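Local coordinates for SusD-like protein BACOVA_02651 (Bacteroides ovatus, PDB 5E75), which binds polysaccharide at the bacterial cell surface and probably captures xyloglucan there before its transport into the periplasm for degradation, at residues F234-N238 and D341-K345; K332-G336 and N350-N354; G383-F387 and K399-T403; E209-Q213 and Y367-C371. All blocks are in the same frame, centred on the assembly; numbering follows the deposited sequence.

Interaction 1 (F234-N238 and D341-K345); sequences FKYKN and DNDGK
F234-N238 is a loop that tightens into a 3-10 turn at Y236 and K237 (phi/psi near -60/-30), closed by N238 N to K235 O at 3.0 Å. In D341-K345, residues N342 to K345 form a type I' beta turn, with K345 N to N342 O at 2.9 Å. Its two central residues, D343 and G344, both have positive phi, which aspartate and glycine tolerate well. Y236 and N342 are nearest, their CA atoms 6.3 Å apart. This surface contact joins two loops of the SusD family region, before strands 244-248 and 355-359. Y236, chi1 at 139°, lays its ring along the turn, with D341 O at the ring edge, 3.4 Å from CD2. Its OH accepts a hydrogen bond from K345 NZ (2.9 Å; chi1 m, then t throughout) and donates to D343 OD2 (2.7 Å), a double role that suits a phenol. K237 (chi1 m, chi2 m) forms a salt bridge through NZ to the same D343 OD2 at 2.7 Å. Water 1 joins Y236 N (2.9 Å) to N342 OD1 (2.6 Å), while N342 ND2 is held by G337 O and P335 O. Water 2 links K237 N (3.0 Å) with D341 O (2.8 Å).

Interaction 2 (K332-G336 and N350-N354); sequences KGVPG and NSPLN
L353, with chi1 m and chi2 t, extends its CD1 methyl over the backbone of G333, resting 3.6 Å from the bare CA, and also meets P335 CB at 4.0 Å. Both segments, K332-G336 and N350-N354, are irregular chain belonging to one long connection between strands 321-322 and 355-359, so the contact closes a short loop of that connection upon itself. The closest CA atoms are those of G333 and L353, 7.0 Å apart. G333 has phi/psi of 98/-1, where a CB would collide with the preceding carbonyl oxygen, so the backbone itself calls for glycine. P335 (-89/5) directs its ring toward the other segment, and its CG lies 3.9 Å from P352 CD; two rigid rings, which have little side-chain freedom to lose on packing, meet there. The backbone of N350-N354 is shaped by an ST turn: S351, chi1 t, accepts from L353 N at OG, 3.2 Å away. The same OG is 2.7 Å from water 3, which donates to G333 O at 2.8 Å and thereby bridges the segments. L263 of helix 263-266 packs on P335 and S351, and Y236 touches P352. Across the two segments the direct contacts are van der Waals, and the one polar link runs through a water, so this buried contact depends on the fit of proline, leucine and glycine, with the water serving a carbonyl and a hydroxyl.

Interaction 3 (G383-F387 and K399-T403); sequences GLYFF and KSSIT
Apolar packing dominates where helical G383-F387, part of helix 382-393, meets the irregular K399-T403, extended except for a kink at S400 (-82/-16), whose last residue, T403, is at the N-cap position of helix 404-415. The CA atoms of L384 and S401 are nearest, 7.6 Å apart. L384 and F387, three residues apart and hence on the same helix face, both have chi1 t and point toward the loop. Between them enters I402 (chi1 p, chi2 t), whose CG2 lies 3.8 Å from L384 CD1 and 3.6 Å from F387 CE1. A CH-pi contact places that methyl over the F387 ring face, 3.8 Å from the centroid and 17° off the normal; a beta-branched residue suits the cleft. The aliphatic part of K399 adds CD at 4.0 Å from F387 CE1, while the amine end leads away toward D406, a long, weak ion pair. Methyls also meet backbone oxygens: L384 CD1 to K399 O (3.9 Å), which accepts from N388 ND2, and L384 CD2 to S400 O (3.7 Å). In this helix-loop-helix unit, A368 of helix 360-372 also touches F387 and I402. With no polar bond directly joining the segments, apolar burial and shape fit hold them.

Interaction 4 (E209-Q213 and Y367-C371); sequences ELARQ and YAEAC
Helix segments E209-Q213 and Y367-C371, from helices 205-221 and 360-372, run roughly antiparallel, their directions 147° apart (signed crossing angle -147°) and their axes 8.7 Å apart at closest approach. Both are regular alpha helix, with Q213 N to E209 O and C371 N to Y367 O each 2.9 Å. The closest CA pair is R212 and Y367, at 5.7 Å. E209, first in order, points its CA-to-CB bond away from the partner helix but sends OE1 to R212 NH2 at 2.7 Å, an i to i+3 salt bridge along its own helix. A211 faces the partner and sets its CB 3.9 Å from A370 CB; alanines, with a methyl each, suit this close spacing. Such helix-on-helix packing is in keeping with the largely helical, TPR-like core of the SusD family, and Y191 of helix 180-195 backs A211 on this helix. R212 follows, with chi1 m, chi2 t and chi3 m. Its long chain spans the groove: CG lies 3.7 Å from A370 CB, CD 3.8 Å from C371 SG, and NH1 donates to A370 O at 3.0 Å (N-H...O angle 147°). Beside the CB of R212, Y367, chi1 t, brings CE1 to 4.2 Å from R212 CB and 4.0 Å from R212 O, and its ring continues along helix 205-221 against A215 and S216.

The four contacts form two pairs. Interactions 1 and 2 have centres 8 Å apart and interlock, their segments alternating along the chain: N342 ND2 probably hydrogen-bonds P335 O (3.0 Å), and Y236 N lies 3.4 Å from L353 CD2. Interactions 4 and 3, centres 13 Å apart, lie on the successive helices 360-372 and 382-393 respectively, which pack on each other: G383 CA meets C371 SG and F387 CB meets A368 CB, each at 3.7 Å. The pairs stand 32 to 35 Å apart between centres, one in loops, the other in the helical part; yet interaction 4 closes a chain loop that contains interactions 1 and 2. A bound magnesium ion lies about 13 Å from the side chain of A211.

Interaction 1 (F234-N238 and D341-K345)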
loop_
_atom_site.group_PDB
_atom_site.type_symbol
_atom_site.label_atom_id
_atom_site.label_comp_id
_atom_site.label_asym_id
_atom_site.label_seq_id
_atom_site.Cartn_x
_atom_site.Cartn_y
_atom_site.Cartn_z
ATOM N N PHE A 234 7.364 11.788 2.976
ATOM C CA PHE A 234 7.497 11.457 1.560
ATOM C C PHE A 234 8.653 12.199 0.918
ATOM O O PHE A 234 8.655 12.470 -0.281
ATOM C CB PHE A 234 6.147 11.693 0.873
ATOM C CG PHE A 234 5.009 11.110 1.649
ATOM C CD1 PHE A 234 4.809 9.738 1.687
ATOM C CD2 PHE A 234 4.183 11.926 2.397
ATOM C CE1 PHE A 234 3.786 9.193 2.453
ATOM C CE2 PHE A 234 3.152 11.371 3.162
ATOM C CZ PHE A 234 2.952 10.023 3.169
ATOM N N LYS A 235 9.676 12.456 1.741
ATOM C CA LYS A 235 10.941 13.030 1.310
ATOM C C LYS A 235 12.045 12.021 1.591
ATOM O O LYS A 235 12.051 11.364 2.639
ATOM C CB LYS A 235 11.221 14.321 2.071
ATOM C CG LYS A 235 10.185 15.387 1.857
ATOM C CD LYS A 235 10.428 16.608 2.736
ATOM C CE LYS A 235 9.242 17.562 2.719
ATOM N NZ LYS A 235 9.432 18.692 3.655
ATOM N N TYR A 236 12.972 11.898 0.655
ATOM C CA TYR A 236 14.040 10.904 0.750
ATOM C C TYR A 236 14.921 11.054 2.000
ATOM O O TYR A 236 15.353 10.054 2.582
ATOM C CB TYR A 236 14.878 10.921 -0.537
ATOM C CG TYR A 236 16.365 10.788 -0.341
ATOM C CD1 TYR A 236 16.955 9.551 -0.213
ATOM C CD2 TYR A 236 17.172 11.914 -0.305
ATOM C CE1 TYR A 236 18.337 9.437 -0.036
ATOM C CE2 TYR A 236 18.516 11.822 -0.125
ATOM C CZ TYR A 236 19.099 10.590 0.003
ATOM O OH TYR A 236 20.463 10.531 0.181
ATOM N N LYS A 237 15.169 12.287 2.431
ATOM C CA LYS A 237 15.995 12.505 3.618
ATOM C C LYS A 237 15.364 11.899 4.851
ATOM O O LYS A 237 16.055 11.685 5.845
ATOM C CB LYS A 237 16.232 13.993 3.870
ATOM C CG LYS A 237 17.207 14.666 2.914
ATOM C CD LYS A 237 18.610 14.136 3.053
ATOM C CE LYS A 237 19.610 15.097 2.422
ATOM N NZ LYS A 237 20.982 14.513 2.447
ATOM N N ASN A 238 14.062 11.622 4.807
ATOM C CA ASN A 238 13.360 11.031 5.942
ATOM C C ASN A 238 12.981 9.577 5.717
ATOM O O ASN A 238 12.148 9.047 6.450
ATOM C CB ASN A 238 12.121 11.852 6.296
ATOM C CG ASN A 238 12.468 13.273 6.652
ATOM O OD1 ASN A 238 13.414 13.515 7.409
ATOM N ND2 ASN A 238 11.753 14.227 6.076
ATOM N N ASP A 341 17.112 18.396 -2.348
ATOM C CA ASP A 341 17.483 17.629 -1.165
ATOM C C ASP A 341 17.432 16.123 -1.446
ATOM O O ASP A 341 17.112 15.333 -0.558
ATOM C CB ASP A 341 16.622 18.019 0.054
ATOM C CG ASP A 341 16.853 19.458 0.506
ATOM O OD1 ASP A 341 17.946 20.024 0.237
ATOM O OD2 ASP A 341 15.950 20.019 1.155
ATOM N N ASN A 342 17.755 15.728 -2.678
ATOM C CA ASN A 342 17.787 14.312 -3.059
ATOM C C ASN A 342 19.194 13.759 -3.308
ATOM O O ASN A 342 19.344 12.628 -3.758
ATOM C CB ASN A 342 16.910 14.080 -4.292
ATOM C CG ASN A 342 15.435 14.197 -3.973
ATOM O OD1 ASN A 342 14.970 13.628 -2.977
ATOM N ND2 ASN A 342 14.697 14.948 -4.781
ATOM N N ASP A 343 20.207 14.575 -3.022
ATOM C CA ASP A 343 21.622 14.147 -3.108
ATOM C C ASP A 343 21.973 13.595 -4.487
ATOM O O ASP A 343 22.801 12.692 -4.610
ATOM C CB ASP A 343 21.955 13.112 -2.016
ATOM C CG ASP A 343 21.914 13.698 -0.611
ATOM O OD1 ASP A 343 22.167 14.912 -0.445
ATOM O OD2 ASP A 343 21.642 12.930 0.338
ATOM N N GLY A 344 21.338 14.146 -5.516
ATOM C CA GLY A 344 21.576 13.739 -6.885
ATOM C C GLY A 344 20.898 12.447 -7.294
ATOM O O GLY A 344 21.059 12.007 -8.430
ATOM N N LYS A 345 20.123 11.847 -6.389
ATOM C CA LYS A 345 19.624 10.490 -6.596
ATOM C C LYS A 345 18.236 10.427 -7.247
ATOM O O LYS A 345 17.345 9.717 -6.780
ATOM C CB LYS A 345 19.575 9.753 -5.258
ATOM C CG LYS A 345 20.911 9.638 -4.523
ATOM C CD LYS A 345 20.712 9.041 -3.140
ATOM C CE LYS A 345 22.041 8.700 -2.485
ATOM N NZ LYS A 345 21.858 8.286 -1.070
HETATM O O HOH W 1 12.995 14.009 -1.269
HETATM O O HOH W 2 14.768 14.768 0.858
#

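Interaction 2 (K332-G336 and N350-N354)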
loop_
_atom_site.group_PDB
_atom_site.type_symbol
_atom_site.label_atom_id
_atom_site.label_comp_id
_atom_site.label_asym_id
_atom_site.label_seq_id
_atom_site.Cartn_x
_atom_site.Cartn_y
_atom_site.Cartn_z
ATOM N N LYS A 332 2.743 12.525 -4.379
ATOM C CA LYS A 332 3.362 11.506 -3.543
ATOM C C LYS A 332 4.090 10.467 -4.371
ATOM O O LYS A 332 3.483 9.803 -5.200
ATOM C CB LYS A 332 2.321 10.832 -2.669
ATOM C CG LYS A 332 2.935 9.935 -1.610
ATOM C CD LYS A 332 1.892 9.297 -0.682
ATOM C CE LYS A 332 1.156 10.303 0.183
ATOM N NZ LYS A 332 0.104 9.623 1.024
ATOM N N GLY A 333 5.396 10.323 -4.136
ATOM C CA GLY A 333 6.247 9.498 -4.981
ATOM C C GLY A 333 7.014 10.296 -6.027
ATOM O O GLY A 333 7.788 9.716 -6.794
ATOM N N VAL A 334 6.814 11.611 -6.053
ATOM C CA VAL A 334 7.461 12.508 -7.011
ATOM C C VAL A 334 8.259 13.483 -6.144
ATOM O O VAL A 334 7.739 14.506 -5.688
ATOM C CB VAL A 334 6.392 13.211 -7.875
ATOM C CG1 VAL A 334 7.026 14.247 -8.809
ATOM C CG2 VAL A 334 5.634 12.186 -8.672
ATOM N N PRO A 335 9.531 13.159 -5.882
ATOM C CA PRO A 335 10.286 13.876 -4.849
ATOM C C PRO A 335 11.025 15.120 -5.342
ATOM O O PRO A 335 11.765 15.746 -4.569
ATOM C CB PRO A 335 11.281 12.823 -4.381
ATOM C CG PRO A 335 11.584 12.055 -5.612
ATOM C CD PRO A 335 10.259 11.967 -6.352
ATOM N N GLY A 336 10.824 15.471 -6.606
ATOM C CA GLY A 336 11.509 16.609 -7.190
ATOM C C GLY A 336 12.709 16.195 -8.020
ATOM O O GLY A 336 12.869 15.030 -8.400
ATOM N N ASN A 350 14.147 5.982 -11.646
ATOM C CA ASN A 350 14.988 5.777 -10.466
ATOM C C ASN A 350 14.683 6.813 -9.397
ATOM O O ASN A 350 15.175 7.952 -9.441
ATOM C CB ASN A 350 16.468 5.816 -10.845
ATOM C CG ASN A 350 17.344 5.168 -9.804
ATOM O OD1 ASN A 350 16.956 5.041 -8.648
ATOM N ND2 ASN A 350 18.532 4.735 -10.208
ATOM N N SER A 351 13.843 6.413 -8.448
ATOM C CA SER A 351 13.426 7.269 -7.345
ATOM C C SER A 351 14.187 6.903 -6.081
ATOM O O SER A 351 14.389 5.721 -5.813
ATOM C CB SER A 351 11.942 7.066 -7.053
ATOM O OG SER A 351 11.582 7.731 -5.859
ATOM N N PRO A 352 14.566 7.906 -5.283
ATOM C CA PRO A 352 15.260 7.667 -4.014
ATOM C C PRO A 352 14.325 7.345 -2.841
ATOM O O PRO A 352 14.798 7.076 -1.736
ATOM C CB PRO A 352 15.958 9.004 -3.772
ATOM C CG PRO A 352 15.038 9.992 -4.320
ATOM C CD PRO A 352 14.450 9.347 -5.565
ATOM N N LEU A 353 13.020 7.364 -3.064
ATOM C CA LEU A 353 12.092 7.104 -1.980
ATOM C C LEU A 353 11.934 5.628 -1.696
ATOM O O LEU A 353 11.870 4.798 -2.612
ATOM C CB LEU A 353 10.723 7.685 -2.321
ATOM C CG LEU A 353 10.715 9.184 -2.593
ATOM C CD1 LEU A 353 9.347 9.585 -3.068
ATOM C CD2 LEU A 353 11.093 9.977 -1.356
ATOM N N ASN A 354 11.867 5.291 -0.412
ATOM C CA ASN A 354 11.437 3.960 -0.036
ATOM C C ASN A 354 9.960 3.764 -0.382
ATOM O O ASN A 354 9.228 4.756 -0.604
ATOM C CB ASN A 354 11.634 3.738 1.468
ATOM C CG ASN A 354 13.075 3.466 1.845
ATOM O OD1 ASN A 354 13.925 3.208 0.992
ATOM N ND2 ASN A 354 13.349 3.519 3.132
HETATM O O HOH W 3 8.939 7.324 -6.066
#

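Interaction 3 (G383-F387 and K399-T403)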
loop_
_atom_site.group_PDB
_atom_site.type_symbol
_atom_site.label_atom_id
_atom_site.label_comp_id
_atom_site.label_asym_id
_atom_site.label_seq_id
_atom_site.Cartn_x
_atom_site.Cartn_y
_atom_site.Cartn_z
ATOM N N GLY A 383 -8.663 3.982 21.441
ATOM C CA GLY A 383 -8.766 3.824 19.999
ATOM C C GLY A 383 -9.166 5.128 19.329
ATOM O O GLY A 383 -8.581 5.517 18.313
ATOM N N LEU A 384 -10.149 5.815 19.892
ATOM C CA LEU A 384 -10.579 7.109 19.376
ATOM C C LEU A 384 -9.456 8.140 19.507
ATOM O O LEU A 384 -9.252 8.971 18.611
ATOM C CB LEU A 384 -11.847 7.581 20.097
ATOM C CG LEU A 384 -12.420 8.919 19.624
ATOM C CD1 LEU A 384 -12.824 8.887 18.140
ATOM C CD2 LEU A 384 -13.619 9.315 20.525
ATOM N N TYR A 385 -8.714 8.088 20.608
ATOM C CA TYR A 385 -7.576 8.975 20.794
ATOM C C TYR A 385 -6.592 8.824 19.648
ATOM O O TYR A 385 -6.134 9.816 19.087
ATOM C CB TYR A 385 -6.870 8.715 22.130
ATOM C CG TYR A 385 -5.518 9.380 22.269
ATOM C CD1 TYR A 385 -5.400 10.759 22.352
ATOM C CD2 TYR A 385 -4.359 8.618 22.292
ATOM C CE1 TYR A 385 -4.167 11.361 22.480
ATOM C CE2 TYR A 385 -3.128 9.200 22.423
ATOM C CZ TYR A 385 -3.034 10.581 22.515
ATOM O OH TYR A 385 -1.801 11.166 22.637
ATOM N N PHE A 386 -6.266 7.591 19.281
ATOM C CA PHE A 386 -5.256 7.387 18.251
ATOM C C PHE A 386 -5.783 7.737 16.868
ATOM O O PHE A 386 -5.023 8.241 16.042
ATOM C CB PHE A 386 -4.642 5.982 18.350
ATOM C CG PHE A 386 -3.654 5.851 19.498
ATOM C CD1 PHE A 386 -2.437 6.485 19.436
ATOM C CD2 PHE A 386 -3.981 5.152 20.656
ATOM C CE1 PHE A 386 -1.539 6.420 20.475
ATOM C CE2 PHE A 386 -3.100 5.098 21.711
ATOM C CZ PHE A 386 -1.873 5.729 21.625
ATOM N N PHE A 387 -7.078 7.543 16.622
ATOM C CA PHE A 387 -7.697 8.068 15.412
ATOM C C PHE A 387 -7.489 9.584 15.365
ATOM O O PHE A 387 -7.084 10.159 14.337
ATOM C CB PHE A 387 -9.198 7.733 15.383
ATOM C CG PHE A 387 -9.947 8.342 14.233
ATOM C CD1 PHE A 387 -10.416 9.650 14.298
ATOM C CD2 PHE A 387 -10.204 7.608 13.089
ATOM C CE1 PHE A 387 -11.103 10.211 13.242
ATOM C CE2 PHE A 387 -10.908 8.174 12.021
ATOM C CZ PHE A 387 -11.338 9.480 12.102
ATOM N N LYS A 399 -12.587 14.387 15.985
ATOM C CA LYS A 399 -13.973 13.943 16.009
ATOM C C LYS A 399 -14.329 13.397 17.392
ATOM O O LYS A 399 -13.549 12.675 18.005
ATOM C CB LYS A 399 -14.197 12.886 14.928
ATOM C CG LYS A 399 -14.081 13.451 13.518
ATOM C CD LYS A 399 -14.362 12.398 12.459
ATOM C CE LYS A 399 -14.471 13.002 11.080
ATOM N NZ LYS A 399 -15.688 13.825 10.932
ATOM N N SER A 400 -15.517 13.753 17.887
ATOM C CA SER A 400 -15.966 13.303 19.203
ATOM C C SER A 400 -16.556 11.904 19.145
ATOM O O SER A 400 -16.726 11.255 20.172
ATOM C CB SER A 400 -17.007 14.274 19.778
ATOM O OG SER A 400 -18.071 14.425 18.872
ATOM N N SER A 401 -16.873 11.449 17.939
ATOM C CA SER A 401 -17.325 10.079 17.720
ATOM C C SER A 401 -17.014 9.696 16.278
ATOM O O SER A 401 -16.982 10.558 15.399
ATOM C CB SER A 401 -18.822 9.961 17.995
ATOM O OG SER A 401 -19.572 10.595 16.989
ATOM N N ILE A 402 -16.754 8.409 16.042
ATOM C CA ILE A 402 -16.499 7.923 14.691
ATOM C C ILE A 402 -17.341 6.712 14.367
ATOM O O ILE A 402 -17.719 5.933 15.261
ATOM C CB ILE A 402 -15.001 7.575 14.456
ATOM C CG1 ILE A 402 -14.510 6.480 15.402
ATOM C CG2 ILE A 402 -14.147 8.826 14.613
ATOM C CD1 ILE A 402 -13.053 6.055 15.163
ATOM N N THR A 403 -17.631 6.573 13.079
ATOM C CA THR A 403 -18.273 5.399 12.526
ATOM C C THR A 403 -17.325 4.736 11.518
ATOM O O THR A 403 -16.239 5.259 11.217
ATOM C CB THR A 403 -19.547 5.763 11.759
ATOM O OG1 THR A 403 -19.196 6.475 10.567
ATOM C CG2 THR A 403 -20.500 6.630 12.600
#

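Interaction 4 (E209-Q213 and Y367-C371)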
loop_
_atom_site.group_PDB
_atom_site.type_symbol
_atom_site.label_atom_id
_atom_site.label_comp_id
_atom_site.label_asym_id
_atom_site.label_seq_id
_atom_site.Cartn_x
_atom_site.Cartn_y
_atom_site.Cartn_z
ATOM N N GLU A 209 -10.514 -8.566 19.678
ATOM C CA GLU A 209 -9.746 -8.430 20.901
ATOM C C GLU A 209 -8.251 -8.558 20.611
ATOM O O GLU A 209 -7.452 -7.777 21.103
ATOM C CB GLU A 209 -10.202 -9.470 21.932
ATOM C CG GLU A 209 -9.404 -9.473 23.219
ATOM C CD GLU A 209 -9.443 -8.151 23.954
ATOM O OE1 GLU A 209 -10.420 -7.390 23.774
ATOM O OE2 GLU A 209 -8.492 -7.864 24.710
ATOM N N LEU A 210 -7.873 -9.558 19.822
ATOM C CA LEU A 210 -6.474 -9.715 19.449
ATOM C C LEU A 210 -5.927 -8.519 18.648
ATOM O O LEU A 210 -4.825 -8.050 18.911
ATOM C CB LEU A 210 -6.283 -11.022 18.679
ATOM C CG LEU A 210 -6.398 -12.282 19.546
ATOM C CD1 LEU A 210 -6.627 -13.522 18.684
ATOM C CD2 LEU A 210 -5.175 -12.441 20.397
ATOM N N ALA A 211 -6.702 -8.007 17.695
ATOM C CA ALA A 211 -6.304 -6.812 16.955
ATOM C C ALA A 211 -6.061 -5.639 17.909
ATOM O O ALA A 211 -5.086 -4.900 17.786
ATOM C CB ALA A 211 -7.362 -6.459 15.934
ATOM N N ARG A 212 -6.965 -5.470 18.875
ATOM C CA ARG A 212 -6.790 -4.401 19.865
ATOM C C ARG A 212 -5.545 -4.609 20.714
ATOM O O ARG A 212 -4.819 -3.671 21.005
ATOM C CB ARG A 212 -8.003 -4.293 20.787
ATOM C CG ARG A 212 -9.227 -3.685 20.129
ATOM C CD ARG A 212 -10.286 -3.356 21.156
ATOM N NE ARG A 212 -10.815 -4.531 21.846
ATOM C CZ ARG A 212 -11.912 -5.196 21.487
ATOM N NH1 ARG A 212 -12.612 -4.843 20.421
ATOM N NH2 ARG A 212 -12.324 -6.231 22.206
ATOM N N GLN A 213 -5.309 -5.843 21.139
ATOM C CA GLN A 213 -4.147 -6.111 21.966
ATOM C C GLN A 213 -2.838 -5.801 21.240
ATOM O O GLN A 213 -1.966 -5.138 21.788
ATOM C CB GLN A 213 -4.166 -7.557 22.440
ATOM C CG GLN A 213 -5.215 -7.835 23.499
ATOM C CD GLN A 213 -5.178 -9.277 23.955
ATOM O OE1 GLN A 213 -5.985 -10.098 23.523
ATOM N NE2 GLN A 213 -4.227 -9.596 24.820
ATOM N N TYR A 367 -6.188 0.333 15.198
ATOM C CA TYR A 367 -6.624 0.247 16.582
ATOM C C TYR A 367 -8.023 0.866 16.736
ATOM O O TYR A 367 -8.913 0.271 17.354
ATOM C CB TYR A 367 -5.607 0.958 17.480
ATOM C CG TYR A 367 -5.856 0.867 18.976
ATOM C CD1 TYR A 367 -6.586 -0.174 19.531
ATOM C CD2 TYR A 367 -5.334 1.826 19.823
ATOM C CE1 TYR A 367 -6.806 -0.247 20.902
ATOM C CE2 TYR A 367 -5.552 1.762 21.193
ATOM C CZ TYR A 367 -6.286 0.723 21.721
ATOM O OH TYR A 367 -6.502 0.671 23.084
ATOM N N ALA A 368 -8.234 2.044 16.150
ATOM C CA ALA A 368 -9.534 2.690 16.226
ATOM C C ALA A 368 -10.637 1.804 15.662
ATOM O O ALA A 368 -11.715 1.666 16.252
ATOM C CB ALA A 368 -9.515 4.039 15.496
ATOM N N GLU A 369 -10.386 1.195 14.509
ATOM C CA GLU A 369 -11.393 0.371 13.855
ATOM C C GLU A 369 -11.679 -0.880 14.686
ATOM O O GLU A 369 -12.824 -1.345 14.777
ATOM C CB GLU A 369 -10.956 0.010 12.419
ATOM C CG GLU A 369 -12.002 -0.711 11.599
ATOM C CD GLU A 369 -11.606 -0.927 10.137
ATOM O OE1 GLU A 369 -10.620 -0.325 9.678
ATOM O OE2 GLU A 369 -12.326 -1.676 9.445
ATOM N N ALA A 370 -10.639 -1.439 15.302
ATOM C CA ALA A 370 -10.828 -2.614 16.151
ATOM C C ALA A 370 -11.586 -2.268 17.439
ATOM O O ALA A 370 -12.314 -3.117 17.963
ATOM C CB ALA A 370 -9.497 -3.276 16.468
ATOM N N CYS A 371 -11.432 -1.039 17.931
ATOM C CA CYS A 371 -12.234 -0.570 19.069
ATOM C C CYS A 371 -13.696 -0.321 18.680
ATOM O O CYS A 371 -14.613 -0.639 19.451
ATOM C CB CYS A 371 -11.619 0.683 19.687
ATOM S SG CYS A 371 -10.077 0.403 20.551
#